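Local coordinates for protein probable fimbrial chaperone YadV (Escherichia coli K-12, PDB 5GHU) that probably acts as a periplasmic chaperone for pilin subunits in fimbrium biogenesis, and could thereby contribute to adhesion to surfaces, at residues Val21-Lys26 with Phe88-Leu93; Lys119-Pro124 with Val179-Pro184; Trp140-Ser145 with Asn200-His205; Gly166-Ser171 with Met190-Leu195. All coordinates share one frame; numbering follows the deposited sequence.

How the contacts relate
The contacts run through both immunoglobulin-like domains of this pilus chaperone. Contact 1 packs the core of the N-terminal domain, contact 2 spans the cleft between the domains, and contacts 3 and 4 share the C-terminal core. Contacts 1 and 2 have centres about 18 Å apart and meet on neighbouring strands, where Trp89 CH2 lies 3.5 Å from Lys119 CG. Contacts 2 and 4, about 23 Å apart between centres, touch where Lys180 O comes 3.4 Å from Met190 CE. Contacts 3 and 4 are only about 8 Å apart between centres: Trp142 CH2 packs 3.3 Å from Leu168 CD1 and 3.6 Å from Leu195 CD2. The centres of contacts 1 and 3 lie about 38 Å apart.

Contact 1 (Val21-Lys26 with Phe88-Leu93); sequences VRLENK and FWFNVL
Val21 and Leu23 face Phe90 and Val92 through apolar side chains alone, and all four are buried. Val21 CG1 stands 3.8 Å from Phe90 CE2. The valine and the phenylalanine approach head-on from their two strands, and the methyl meets the ring obliquely. CG1 of Val21 takes that place because it stands anti to the backbone N (chi1 175°), while CG2 lies beside the N. Leu23 uses one methyl for both of its partners. Its CD2 is 3.9 Å from Val92 CG2, where the two side chains pass alongside each other, running opposite ways, and 4.3 Å from Phe90 CE2, where it lies at the ring edge near the ring plane.

The two layers of the immunoglobulin-like sandwich of the N-terminal domain pack here. The axes of strands 21-25 and 88-93 pass 10.6 Å apart and differ by 22° in direction, a separation bridged by side chains. On the layer of 21-25, Ile5 adds to the apolar cluster by touching both Val21 and Leu23; Ile118 flanks Phe90 on the other layer.

On the side of strand 21-25 turned from this packing, Arg22 and Glu24 form a salt bridge. Arg22 grips Glu24 side-on with two nitrogens on a single oxygen: NE donates to Glu24 OE2 over 2.6 Å at 155°, and NH1 reaches Glu24 OE2 over 3.0 Å along a more bent path. Both donors approach OE2 from the same face of the carboxylate plane, and Glu24 CD lies in the guanidinium plane. NH2 of Arg22 binds Thr69 OG1, which further fixes how the guanidinium is turned.

Contact 2 (Lys119-Pro124 with Val179-Pro184); sequences KLFYRP and VKMIAP
Met181 and Lys119 extend across the domain cleft until their ends meet, and Phe121 flanks the methionine sulfur. Followed outward, Met181 begins with CB 4.1 Å from Lys119 NZ. A chi1 of -179° carries CG directly away from the methionine's own N and sends the chain out from the loop toward strand 119-123. SD then makes the central contacts: it lies 3.5 Å from Lys119 NZ and 3.8 Å from Lys119 CE, and on another side 3.9 Å from Phe121 CE1. The chain turns at its last torsion (chi3 64°), bringing Met181 CE to 4.1 Å from Lys119 CE.

The meeting spans the cleft between the two immunoglobulin-like domains, with strand 119-123 on the N-terminal side and loop 179-184 on the C-terminal side. In relatives such as PapD, a lysine of this cleft helps hold the terminal carboxylate of a pilin subunit, and the position of Lys119 is consistent with that role.

Toward Phe121 the sulfur makes a Met-aromatic contact at the ring edge, 5.1 Å from SD to the ring centroid and 82° off the ring normal. Tyr160 meets this ring as well. Lys119 runs extended beyond CG, and its NZ also makes a weak hydrogen bond to Ser162 OG. An alanine at Lys119 would take away the long chain beside Met181 SD and is likely to leave the methionine tip freer to turn across the cleft.

Contact 3 (Trp140-Ser145 with Asn200-His205); sequences WFWSGS and NSAKVH
In the immunoglobulin-like sandwich of the C-terminal domain, Trp140 and Trp142 on edge strand 139-143 meet Val204 of the opposing layer and Ala202 just before that strand. Val204 CG1 sits over one face of the Trp140 six-membered ring in a CH-pi contact, 3.8 Å from the centroid and 6° off the normal. The valine comes in nearly perpendicular to the tryptophan side chain. With chi1 at 171°, the Val204 branch lying beside the carbonyl carbon is the one laid on the indole; CG2 comes within 4.2 Å of Trp140 CE3. Leu151 and Val153 also touch Trp140, and Phe206 meets its ring. Replacing Trp140 with an alanine would probably open a gap between the layers, with Val204 CG1 left without the aromatic face it covers.

The second tryptophan meets Ala202 at its benzo end, Trp142 CZ2 lying 3.6 Å from Ala202 CB, with the methyl approaching obliquely. One water completes the join. It lies in the indole plane at the ring edge and accepts from both segments, its oxygen 2.7 Å from Trp142 NE1 and 3.2 Å from Ala202 N.

Contact 4 (Gly166-Ser171 with Met190-Leu195); sequences GDLEAS and MKVNGL
Leu168 points from strand 166-170 into the core of the C-terminal immunoglobulin-like sandwich, where it meets Val192 and Leu195 at the two ends of a type II beta turn. The two partners use different parts of the leucine. Val192 lies against its root, CG1 of the valine 4.2 Å from Leu168 CB, close to where the backbones come nearest: the CA atoms of Leu168 and Val192 are 7.3 Å apart. Leu195 instead meets the far end, and the two leucines lie roughly perpendicular, touching through single methyls.

Leu168 swings its CG away from its own N (chi1 -176°), and its chi2 of 144° lies away from a staggered value. One branch, CD2, thereby turns to Leu195, while CD1 is turned to the neighbouring Trp142.

The turn accounts for Leu195 doubling back onto the leucine that Val192 already touches. Gly194 takes its third position with a positive phi of 85°, a backbone shape that favours glycine. Asn193, at the second position, ties the turn to the preceding part of the chain, its ND2 hydrogen-bonded to Pro176 O and Asp178 OD1. Tyr175, on the strand next to 166-170, touches Leu168, Val192 and Leu195 alike. Where the two leucines meet, Leu168 CD2 and Leu195 CD2 lie 4.1 Å apart.

Contact 1 (Val21-Lys26 with Phe88-Leu93)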
loop_
_atom_site.group_PDB
_atom_site.type_symbol
_atom_site.label_atom_id
_atom_site.label_comp_id
_atom_site.label_asym_id
_atom_site.label_seq_id
_atom_site.Cartn_x
_atom_site.Cartn_y
_atom_site.Cartn_z
ATOM N N VAL A 21 -9.750 -6.274 11.018
ATOM C CA VAL A 21 -9.739 -6.570 9.586
ATOM C C VAL A 21 -10.548 -7.836 9.402
ATOM O O VAL A 21 -10.364 -8.785 10.148
ATOM C CB VAL A 21 -8.311 -6.813 9.059
ATOM C CG1 VAL A 21 -8.350 -7.238 7.596
ATOM C CG2 VAL A 21 -7.493 -5.542 9.215
ATOM N N ARG A 22 -11.394 -7.878 8.385
ATOM C CA ARG A 22 -12.242 -9.057 8.199
ATOM C C ARG A 22 -11.743 -9.975 7.080
ATOM O O ARG A 22 -11.354 -9.507 6.000
ATOM C CB ARG A 22 -13.662 -8.591 7.896
ATOM C CG ARG A 22 -14.644 -9.707 7.665
ATOM C CD ARG A 22 -14.943 -10.475 8.948
ATOM N NE ARG A 22 -15.925 -11.525 8.674
ATOM C CZ ARG A 22 -16.597 -12.189 9.620
ATOM N NH1 ARG A 22 -17.477 -13.137 9.296
ATOM N NH2 ARG A 22 -16.350 -11.923 10.904
ATOM N N LEU A 23 -11.725 -11.269 7.384
ATOM C CA LEU A 23 -11.455 -12.342 6.419
ATOM C C LEU A 23 -12.746 -13.113 6.119
ATOM O O LEU A 23 -13.561 -13.396 7.031
ATOM C CB LEU A 23 -10.426 -13.311 6.976
ATOM C CG LEU A 23 -9.155 -12.634 7.501
ATOM C CD1 LEU A 23 -8.226 -13.727 8.027
ATOM C CD2 LEU A 23 -8.450 -11.785 6.400
ATOM N N GLU A 24 -12.886 -13.552 4.866
ATOM C CA GLU A 24 -13.998 -14.422 4.475
ATOM C C GLU A 24 -13.460 -15.562 3.642
ATOM O O GLU A 24 -12.627 -15.338 2.773
ATOM C CB GLU A 24 -15.028 -13.678 3.658
ATOM C CG GLU A 24 -15.707 -12.549 4.421
ATOM C CD GLU A 24 -16.732 -13.085 5.446
ATOM O OE1 GLU A 24 -17.253 -14.197 5.251
ATOM O OE2 GLU A 24 -16.996 -12.384 6.443
ATOM N N ASN A 25 -13.969 -16.758 3.882
ATOM C CA ASN A 25 -13.635 -17.930 3.072
ATOM C C ASN A 25 -14.697 -18.102 1.998
ATOM O O ASN A 25 -15.794 -18.579 2.273
ATOM C CB ASN A 25 -13.521 -19.168 3.953
ATOM C CG ASN A 25 -13.094 -20.409 3.174
ATOM O OD1 ASN A 25 -13.005 -20.375 1.940
ATOM N ND2 ASN A 25 -12.867 -21.517 3.888
ATOM N N LYS A 26 -14.383 -17.684 0.779
ATOM C CA LYS A 26 -15.320 -17.761 -0.341
ATOM C C LYS A 26 -15.328 -19.143 -0.983
ATOM O O LYS A 26 -16.115 -19.387 -1.892
ATOM C CB LYS A 26 -14.979 -16.720 -1.413
ATOM C CG LYS A 26 -14.934 -15.273 -0.924
ATOM C CD LYS A 26 -16.296 -14.774 -0.449
ATOM C CE LYS A 26 -17.289 -14.664 -1.608
ATOM N NZ LYS A 26 -18.677 -14.289 -1.184
ATOM N N PHE A 88 3.399 -1.073 7.108
ATOM C CA PHE A 88 3.593 -2.500 7.403
ATOM C C PHE A 88 2.781 -3.325 6.453
ATOM O O PHE A 88 1.958 -2.795 5.682
ATOM C CB PHE A 88 3.222 -2.813 8.876
ATOM C CG PHE A 88 4.003 -1.998 9.832
ATOM C CD1 PHE A 88 3.589 -0.719 10.192
ATOM C CD2 PHE A 88 5.184 -2.480 10.346
ATOM C CE1 PHE A 88 4.368 0.037 11.039
ATOM C CE2 PHE A 88 5.961 -1.688 11.199
ATOM C CZ PHE A 88 5.508 -0.422 11.531
ATOM N N TRP A 89 3.060 -4.627 6.475
ATOM C CA TRP A 89 2.286 -5.566 5.682
ATOM C C TRP A 89 1.459 -6.517 6.518
ATOM O O TRP A 89 1.972 -7.190 7.396
ATOM C CB TRP A 89 3.234 -6.352 4.777
ATOM C CG TRP A 89 3.718 -5.403 3.731
ATOM C CD1 TRP A 89 4.757 -4.509 3.834
ATOM C CD2 TRP A 89 3.123 -5.180 2.456
ATOM N NE1 TRP A 89 4.855 -3.771 2.689
ATOM C CE2 TRP A 89 3.867 -4.169 1.821
ATOM C CE3 TRP A 89 2.040 -5.738 1.790
ATOM C CZ2 TRP A 89 3.571 -3.734 0.541
ATOM C CZ3 TRP A 89 1.752 -5.308 0.528
ATOM C CH2 TRP A 89 2.512 -4.322 -0.089
ATOM N N PHE A 90 0.167 -6.522 6.237
ATOM C CA PHE A 90 -0.740 -7.500 6.837
ATOM C C PHE A 90 -0.817 -8.727 5.934
ATOM O O PHE A 90 -1.240 -8.619 4.783
ATOM C CB PHE A 90 -2.148 -6.882 7.033
ATOM C CG PHE A 90 -3.150 -7.861 7.601
ATOM C CD1 PHE A 90 -2.936 -8.431 8.837
ATOM C CD2 PHE A 90 -4.219 -8.307 6.847
ATOM C CE1 PHE A 90 -3.797 -9.372 9.377
ATOM C CE2 PHE A 90 -5.092 -9.242 7.371
ATOM C CZ PHE A 90 -4.866 -9.797 8.640
ATOM N N ASN A 91 -0.406 -9.877 6.474
ATOM C CA ASN A 91 -0.335 -11.124 5.724
ATOM C C ASN A 91 -1.378 -12.112 6.124
ATOM O O ASN A 91 -1.625 -12.286 7.320
ATOM C CB ASN A 91 1.012 -11.825 5.959
ATOM C CG ASN A 91 2.199 -11.006 5.479
ATOM O OD1 ASN A 91 2.754 -11.301 4.441
ATOM N ND2 ASN A 91 2.589 -9.994 6.234
ATOM N N VAL A 92 -1.911 -12.813 5.124
ATOM C CA VAL A 92 -2.829 -13.918 5.290
ATOM C C VAL A 92 -2.334 -15.114 4.502
ATOM O O VAL A 92 -2.086 -15.009 3.305
ATOM C CB VAL A 92 -4.213 -13.486 4.819
ATOM C CG1 VAL A 92 -5.159 -14.650 4.831
ATOM C CG2 VAL A 92 -4.660 -12.341 5.717
ATOM N N LEU A 93 -2.179 -16.242 5.181
ATOM C CA LEU A 93 -1.661 -17.459 4.542
ATOM C C LEU A 93 -2.680 -18.572 4.743
ATOM O O LEU A 93 -3.029 -18.859 5.869
ATOM C CB LEU A 93 -0.274 -17.820 5.152
ATOM C CG LEU A 93 0.523 -19.061 4.715
ATOM C CD1 LEU A 93 0.024 -20.351 5.365
ATOM C CD2 LEU A 93 0.449 -19.183 3.233
#

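Contact 2 (Lys119-Pro124 with Val179-Pro184)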
loop_
_atom_site.group_PDB
_atom_site.type_symbol
_atom_site.label_atom_id
_atom_site.label_comp_id
_atom_site.label_asym_id
_atom_site.label_seq_id
_atom_site.Cartn_x
_atom_site.Cartn_y
_atom_site.Cartn_z
ATOM N N LYS A 119 -1.279 -3.575 2.536
ATOM C CA LYS A 119 -0.561 -2.586 3.356
ATOM C C LYS A 119 -1.375 -2.139 4.557
ATOM O O LYS A 119 -2.603 -1.939 4.473
ATOM C CB LYS A 119 -0.237 -1.348 2.527
ATOM C CG LYS A 119 0.765 -1.653 1.411
ATOM C CD LYS A 119 0.790 -0.428 0.432
ATOM C CE LYS A 119 1.531 -0.690 -0.885
ATOM N NZ LYS A 119 1.274 0.430 -1.871
ATOM N N LEU A 120 -0.655 -1.945 5.654
ATOM C CA LEU A 120 -1.223 -1.267 6.837
ATOM C C LEU A 120 -0.448 0.034 7.025
ATOM O O LEU A 120 0.784 0.043 7.074
ATOM C CB LEU A 120 -1.115 -2.144 8.088
ATOM C CG LEU A 120 -1.634 -1.423 9.352
ATOM C CD1 LEU A 120 -2.295 -2.468 10.306
ATOM C CD2 LEU A 120 -0.508 -0.697 10.078
ATOM N N PHE A 121 -1.153 1.159 7.084
ATOM C CA PHE A 121 -0.477 2.432 7.316
ATOM C C PHE A 121 -0.747 2.861 8.723
ATOM O O PHE A 121 -1.929 3.098 9.085
ATOM C CB PHE A 121 -0.974 3.527 6.332
ATOM C CG PHE A 121 -0.697 3.197 4.889
ATOM C CD1 PHE A 121 0.522 3.472 4.355
ATOM C CD2 PHE A 121 -1.669 2.597 4.071
ATOM C CE1 PHE A 121 0.805 3.187 2.999
ATOM C CE2 PHE A 121 -1.361 2.247 2.704
ATOM C CZ PHE A 121 -0.142 2.566 2.178
ATOM N N TYR A 122 0.322 2.956 9.508
ATOM C CA TYR A 122 0.224 3.488 10.871
ATOM C C TYR A 122 0.310 5.014 10.790
ATOM O O TYR A 122 1.310 5.565 10.289
ATOM C CB TYR A 122 1.344 2.901 11.745
ATOM C CG TYR A 122 1.214 3.390 13.172
ATOM C CD1 TYR A 122 0.353 2.765 14.054
ATOM C CD2 TYR A 122 1.998 4.445 13.620
ATOM C CE1 TYR A 122 0.279 3.197 15.389
ATOM C CE2 TYR A 122 1.954 4.856 14.948
ATOM C CZ TYR A 122 1.080 4.249 15.802
ATOM O OH TYR A 122 1.031 4.673 17.138
ATOM N N ARG A 123 -0.762 5.712 11.253
ATOM C CA ARG A 123 -0.883 7.144 11.048
ATOM C C ARG A 123 -0.957 7.840 12.412
ATOM O O ARG A 123 -1.996 7.823 13.074
ATOM C CB ARG A 123 -2.132 7.470 10.225
ATOM C CG ARG A 123 -2.234 8.958 9.917
ATOM C CD ARG A 123 -3.482 9.252 9.071
ATOM N NE ARG A 123 -3.183 8.652 7.756
ATOM C CZ ARG A 123 -4.140 8.306 6.907
ATOM N NH1 ARG A 123 -5.425 8.579 7.180
ATOM N NH2 ARG A 123 -3.820 7.705 5.761
ATOM N N PRO A 124 0.153 8.452 12.843
ATOM C CA PRO A 124 0.070 9.286 14.054
ATOM C C PRO A 124 -0.980 10.372 13.882
ATOM O O PRO A 124 -1.112 10.949 12.806
ATOM C CB PRO A 124 1.477 9.896 14.168
ATOM C CG PRO A 124 2.384 8.898 13.382
ATOM C CD PRO A 124 1.503 8.436 12.228
ATOM N N VAL A 179 5.035 2.880 -11.714
ATOM C CA VAL A 179 4.777 3.598 -10.458
ATOM C C VAL A 179 5.198 2.782 -9.246
ATOM O O VAL A 179 5.082 1.552 -9.234
ATOM C CB VAL A 179 3.302 3.999 -10.332
ATOM C CG1 VAL A 179 2.967 5.108 -11.378
ATOM C CG2 VAL A 179 2.379 2.779 -10.482
ATOM N N LYS A 180 5.664 3.500 -8.220
ATOM C CA LYS A 180 6.107 2.889 -6.957
ATOM C C LYS A 180 5.508 3.711 -5.859
ATOM O O LYS A 180 5.346 4.912 -6.002
ATOM C CB LYS A 180 7.637 2.958 -6.788
ATOM C CG LYS A 180 8.463 2.140 -7.786
ATOM C CD LYS A 180 9.916 2.476 -7.438
ATOM C CE LYS A 180 10.960 1.956 -8.419
ATOM N NZ LYS A 180 12.269 2.543 -8.006
ATOM N N MET A 181 5.275 3.048 -4.718
ATOM C CA MET A 181 4.914 3.801 -3.523
ATOM C C MET A 181 6.048 4.737 -3.108
ATOM O O MET A 181 7.233 4.352 -3.169
ATOM C CB MET A 181 4.555 2.808 -2.393
ATOM C CG MET A 181 4.159 3.571 -1.152
ATOM S SD MET A 181 3.395 2.452 0.116
ATOM C CE MET A 181 4.752 1.393 0.505
ATOM N N ILE A 182 5.694 5.938 -2.663
ATOM C CA ILE A 182 6.717 6.891 -2.214
ATOM C C ILE A 182 6.472 7.269 -0.742
ATOM O O ILE A 182 5.372 7.644 -0.352
ATOM C CB ILE A 182 6.808 8.126 -3.145
ATOM C CG1 ILE A 182 7.924 9.073 -2.656
ATOM C CG2 ILE A 182 5.478 8.839 -3.356
ATOM C CD1 ILE A 182 8.245 10.170 -3.692
ATOM N N ALA A 183 7.492 6.990 0.048
ATOM C CA ALA A 183 7.408 7.229 1.507
ATOM C C ALA A 183 7.362 8.696 1.857
ATOM O O ALA A 183 7.790 9.567 1.092
ATOM C CB ALA A 183 8.623 6.514 2.174
ATOM N N PRO A 184 6.890 8.994 3.082
ATOM C CA PRO A 184 6.929 10.388 3.579
ATOM C C PRO A 184 8.315 10.980 3.440
ATOM O O PRO A 184 9.341 10.279 3.683
ATOM C CB PRO A 184 6.552 10.276 5.072
ATOM C CG PRO A 184 5.662 9.010 5.081
ATOM C CD PRO A 184 6.237 8.044 4.027
#

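Contact 3 (Trp140-Ser145 with Asn200-His205)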
loop_
_atom_site.group_PDB
_atom_site.type_symbol
_atom_site.label_atom_id
_atom_site.label_comp_id
_atom_site.label_asym_id
_atom_site.label_seq_id
_atom_site.Cartn_x
_atom_site.Cartn_y
_atom_site.Cartn_z
ATOM N N TRP A 140 7.469 16.389 -9.463
ATOM C CA TRP A 140 8.004 15.490 -10.476
ATOM C C TRP A 140 9.066 16.127 -11.330
ATOM O O TRP A 140 8.961 17.294 -11.732
ATOM C CB TRP A 140 6.852 15.065 -11.420
ATOM C CG TRP A 140 5.696 14.388 -10.719
ATOM C CD1 TRP A 140 4.697 14.994 -9.946
ATOM C CD2 TRP A 140 5.405 12.986 -10.710
ATOM N NE1 TRP A 140 3.844 14.033 -9.491
ATOM C CE2 TRP A 140 4.230 12.803 -9.937
ATOM C CE3 TRP A 140 6.011 11.862 -11.336
ATOM C CZ2 TRP A 140 3.690 11.563 -9.694
ATOM C CZ3 TRP A 140 5.448 10.594 -11.107
ATOM C CH2 TRP A 140 4.288 10.453 -10.317
ATOM N N PHE A 141 10.124 15.359 -11.609
ATOM C CA PHE A 141 11.283 15.816 -12.394
ATOM C C PHE A 141 11.786 14.756 -13.332
ATOM O O PHE A 141 11.717 13.559 -13.016
ATOM C CB PHE A 141 12.473 16.160 -11.442
ATOM C CG PHE A 141 12.105 17.143 -10.385
ATOM C CD1 PHE A 141 11.505 16.723 -9.197
ATOM C CD2 PHE A 141 12.285 18.487 -10.616
ATOM C CE1 PHE A 141 11.154 17.624 -8.251
ATOM C CE2 PHE A 141 11.989 19.399 -9.636
ATOM C CZ PHE A 141 11.402 18.967 -8.463
ATOM N N TRP A 142 12.324 15.191 -14.487
ATOM C CA TRP A 142 13.023 14.267 -15.335
ATOM C C TRP A 142 14.239 13.831 -14.573
ATOM O O TRP A 142 14.886 14.654 -13.899
ATOM C CB TRP A 142 13.486 14.905 -16.651
ATOM C CG TRP A 142 12.430 15.059 -17.661
ATOM C CD1 TRP A 142 11.858 16.227 -18.098
ATOM C CD2 TRP A 142 11.809 14.003 -18.402
ATOM N NE1 TRP A 142 10.913 15.958 -19.060
ATOM C CE2 TRP A 142 10.859 14.602 -19.264
ATOM C CE3 TRP A 142 11.945 12.612 -18.393
ATOM C CZ2 TRP A 142 10.077 13.856 -20.158
ATOM C CZ3 TRP A 142 11.155 11.865 -19.278
ATOM C CH2 TRP A 142 10.228 12.492 -20.134
ATOM N N SER A 143 14.568 12.556 -14.722
ATOM C CA SER A 143 15.735 11.954 -14.116
ATOM C C SER A 143 16.531 11.411 -15.304
ATOM O O SER A 143 15.972 10.700 -16.146
ATOM C CB SER A 143 15.345 10.844 -13.173
ATOM O OG SER A 143 16.440 10.243 -12.544
ATOM N N GLY A 144 17.794 11.791 -15.406
ATOM C CA GLY A 144 18.556 11.578 -16.634
ATOM C C GLY A 144 19.405 10.330 -16.634
ATOM O O GLY A 144 19.694 9.783 -15.571
ATOM N N SER A 145 19.814 9.867 -17.815
ATOM C CA SER A 145 19.511 10.505 -19.095
ATOM C C SER A 145 18.132 10.099 -19.599
ATOM O O SER A 145 17.663 8.995 -19.320
ATOM C CB SER A 145 20.573 10.137 -20.131
ATOM O OG SER A 145 21.116 11.283 -20.768
ATOM N N ASN A 200 9.973 16.748 -25.034
ATOM C CA ASN A 200 9.513 18.118 -24.883
ATOM C C ASN A 200 8.064 18.227 -24.422
ATOM O O ASN A 200 7.182 17.499 -24.903
ATOM C CB ASN A 200 9.660 18.874 -26.205
ATOM C CG ASN A 200 11.085 18.913 -26.696
ATOM O OD1 ASN A 200 12.025 18.903 -25.903
ATOM N ND2 ASN A 200 11.256 18.956 -28.011
ATOM N N SER A 201 7.833 19.162 -23.508
ATOM C CA SER A 201 6.507 19.506 -23.013
ATOM C C SER A 201 5.743 18.292 -22.520
ATOM O O SER A 201 4.588 18.098 -22.868
ATOM C CB SER A 201 5.706 20.220 -24.091
ATOM O OG SER A 201 6.384 21.404 -24.477
ATOM N N ALA A 202 6.391 17.482 -21.698
ATOM C CA ALA A 202 5.761 16.250 -21.242
ATOM C C ALA A 202 4.870 16.527 -20.050
ATOM O O ALA A 202 5.112 17.474 -19.264
ATOM C CB ALA A 202 6.787 15.249 -20.876
ATOM N N LYS A 203 3.864 15.690 -19.909
ATOM C CA LYS A 203 2.977 15.787 -18.737
ATOM C C LYS A 203 2.870 14.430 -18.078
ATOM O O LYS A 203 2.778 13.403 -18.753
ATOM C CB LYS A 203 1.567 16.257 -19.141
ATOM C CG LYS A 203 1.522 17.383 -20.134
ATOM C CD LYS A 203 0.075 17.774 -20.463
ATOM C CE LYS A 203 -0.477 17.067 -21.721
ATOM N NZ LYS A 203 -1.257 15.816 -21.457
ATOM N N VAL A 204 2.761 14.441 -16.741
ATOM C CA VAL A 204 2.508 13.225 -15.992
ATOM C C VAL A 204 1.046 13.150 -15.628
ATOM O O VAL A 204 0.433 14.177 -15.308
ATOM C CB VAL A 204 3.382 13.191 -14.698
ATOM C CG1 VAL A 204 2.999 12.038 -13.776
ATOM C CG2 VAL A 204 4.812 13.072 -15.128
ATOM N N HIS A 205 0.460 11.959 -15.757
ATOM C CA HIS A 205 -0.894 11.748 -15.262
ATOM C C HIS A 205 -0.844 10.495 -14.371
ATOM O O HIS A 205 -0.111 9.557 -14.674
ATOM C CB HIS A 205 -1.875 11.581 -16.447
ATOM C CG HIS A 205 -3.309 11.450 -16.018
ATOM N ND1 HIS A 205 -3.861 10.250 -15.639
ATOM C CD2 HIS A 205 -4.267 12.385 -15.837
ATOM C CE1 HIS A 205 -5.129 10.440 -15.310
ATOM N NE2 HIS A 205 -5.390 11.736 -15.389
HETATM O O HOH W 1 9.440 17.558 -20.702
#

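Contact 4 (Gly166-Ser171 with Met190-Leu195)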
loop_
_atom_site.group_PDB
_atom_site.type_symbol
_atom_site.label_atom_id
_atom_site.label_comp_id
_atom_site.label_asym_id
_atom_site.label_seq_id
_atom_site.Cartn_x
_atom_site.Cartn_y
_atom_site.Cartn_z
ATOM N N GLY A 166 0.069 5.141 -13.811
ATOM C CA GLY A 166 0.441 6.485 -14.177
ATOM C C GLY A 166 1.131 6.411 -15.512
ATOM O O GLY A 166 1.560 5.342 -15.953
ATOM N N ASP A 167 1.222 7.546 -16.181
ATOM C CA ASP A 167 1.932 7.587 -17.464
ATOM C C ASP A 167 2.474 8.986 -17.727
ATOM O O ASP A 167 2.067 10.001 -17.107
ATOM C CB ASP A 167 0.966 7.154 -18.606
ATOM C CG ASP A 167 -0.375 7.936 -18.589
ATOM O OD1 ASP A 167 -0.382 9.065 -19.086
ATOM O OD2 ASP A 167 -1.353 7.373 -18.118
ATOM N N LEU A 168 3.392 9.043 -18.669
ATOM C CA LEU A 168 3.942 10.283 -19.172
ATOM C C LEU A 168 3.461 10.457 -20.604
ATOM O O LEU A 168 3.436 9.488 -21.336
ATOM C CB LEU A 168 5.464 10.190 -19.121
ATOM C CG LEU A 168 6.119 11.494 -19.533
ATOM C CD1 LEU A 168 7.362 11.655 -18.667
ATOM C CD2 LEU A 168 6.478 11.365 -21.011
ATOM N N GLU A 169 3.030 11.663 -20.950
ATOM C CA GLU A 169 2.555 11.941 -22.312
ATOM C C GLU A 169 3.349 13.060 -22.923
ATOM O O GLU A 169 3.630 14.060 -22.284
ATOM C CB GLU A 169 1.084 12.339 -22.269
ATOM C CG GLU A 169 0.201 11.733 -23.310
ATOM C CD GLU A 169 -1.205 11.641 -22.762
ATOM O OE1 GLU A 169 -1.596 12.550 -22.001
ATOM O OE2 GLU A 169 -1.882 10.651 -23.023
ATOM N N ALA A 170 3.669 12.899 -24.193
ATOM C CA ALA A 170 4.336 13.956 -24.933
ATOM C C ALA A 170 4.036 13.804 -26.408
ATOM O O ALA A 170 4.220 12.724 -26.943
ATOM C CB ALA A 170 5.849 13.905 -24.708
ATOM N N SER A 171 3.600 14.891 -27.041
ATOM C CA SER A 171 3.340 14.892 -28.474
ATOM C C SER A 171 2.380 13.758 -28.846
ATOM O O SER A 171 2.573 13.123 -29.901
ATOM C CB SER A 171 4.638 14.739 -29.284
ATOM O OG SER A 171 5.613 15.729 -28.956
ATOM N N MET A 190 11.163 6.577 -10.764
ATOM C CA MET A 190 10.212 5.650 -11.363
ATOM C C MET A 190 10.525 5.631 -12.831
ATOM O O MET A 190 10.696 6.696 -13.462
ATOM C CB MET A 190 8.758 6.103 -11.094
ATOM C CG MET A 190 8.428 6.179 -9.609
ATOM S SD MET A 190 6.732 6.803 -9.444
ATOM C CE MET A 190 6.809 7.455 -7.780
ATOM N N LYS A 191 10.651 4.414 -13.366
ATOM C CA LYS A 191 10.993 4.189 -14.765
ATOM C C LYS A 191 9.837 4.598 -15.706
ATOM O O LYS A 191 8.662 4.454 -15.367
ATOM C CB LYS A 191 11.342 2.711 -14.988
ATOM C CG LYS A 191 12.704 2.326 -14.415
ATOM C CD LYS A 191 13.151 0.922 -14.865
ATOM C CE LYS A 191 12.986 0.752 -16.383
ATOM N NZ LYS A 191 13.662 -0.465 -16.961
ATOM N N VAL A 192 10.192 5.131 -16.876
ATOM C CA VAL A 192 9.194 5.430 -17.932
ATOM C C VAL A 192 9.423 4.424 -19.048
ATOM O O VAL A 192 10.511 4.356 -19.628
ATOM C CB VAL A 192 9.303 6.875 -18.479
ATOM C CG1 VAL A 192 8.237 7.134 -19.582
ATOM C CG2 VAL A 192 9.118 7.897 -17.343
ATOM N N ASN A 193 8.411 3.621 -19.323
ATOM C CA ASN A 193 8.544 2.548 -20.310
ATOM C C ASN A 193 8.439 3.020 -21.740
ATOM O O ASN A 193 7.503 3.710 -22.111
ATOM C CB ASN A 193 7.499 1.477 -20.068
ATOM C CG ASN A 193 7.698 0.769 -18.768
ATOM O OD1 ASN A 193 8.435 -0.212 -18.685
ATOM N ND2 ASN A 193 7.067 1.269 -17.739
ATOM N N GLY A 194 9.412 2.626 -22.548
ATOM C CA GLY A 194 9.286 2.791 -23.988
ATOM C C GLY A 194 9.715 4.151 -24.473
ATOM O O GLY A 194 9.426 4.528 -25.597
ATOM N N LEU A 195 10.399 4.886 -23.621
ATOM C CA LEU A 195 10.853 6.229 -23.940
ATOM C C LEU A 195 12.355 6.342 -23.734
ATOM O O LEU A 195 12.862 6.086 -22.630
ATOM C CB LEU A 195 10.143 7.259 -23.065
ATOM C CG LEU A 195 10.607 8.695 -23.293
ATOM C CD1 LEU A 195 10.342 9.146 -24.721
ATOM C CD2 LEU A 195 9.906 9.618 -22.296
#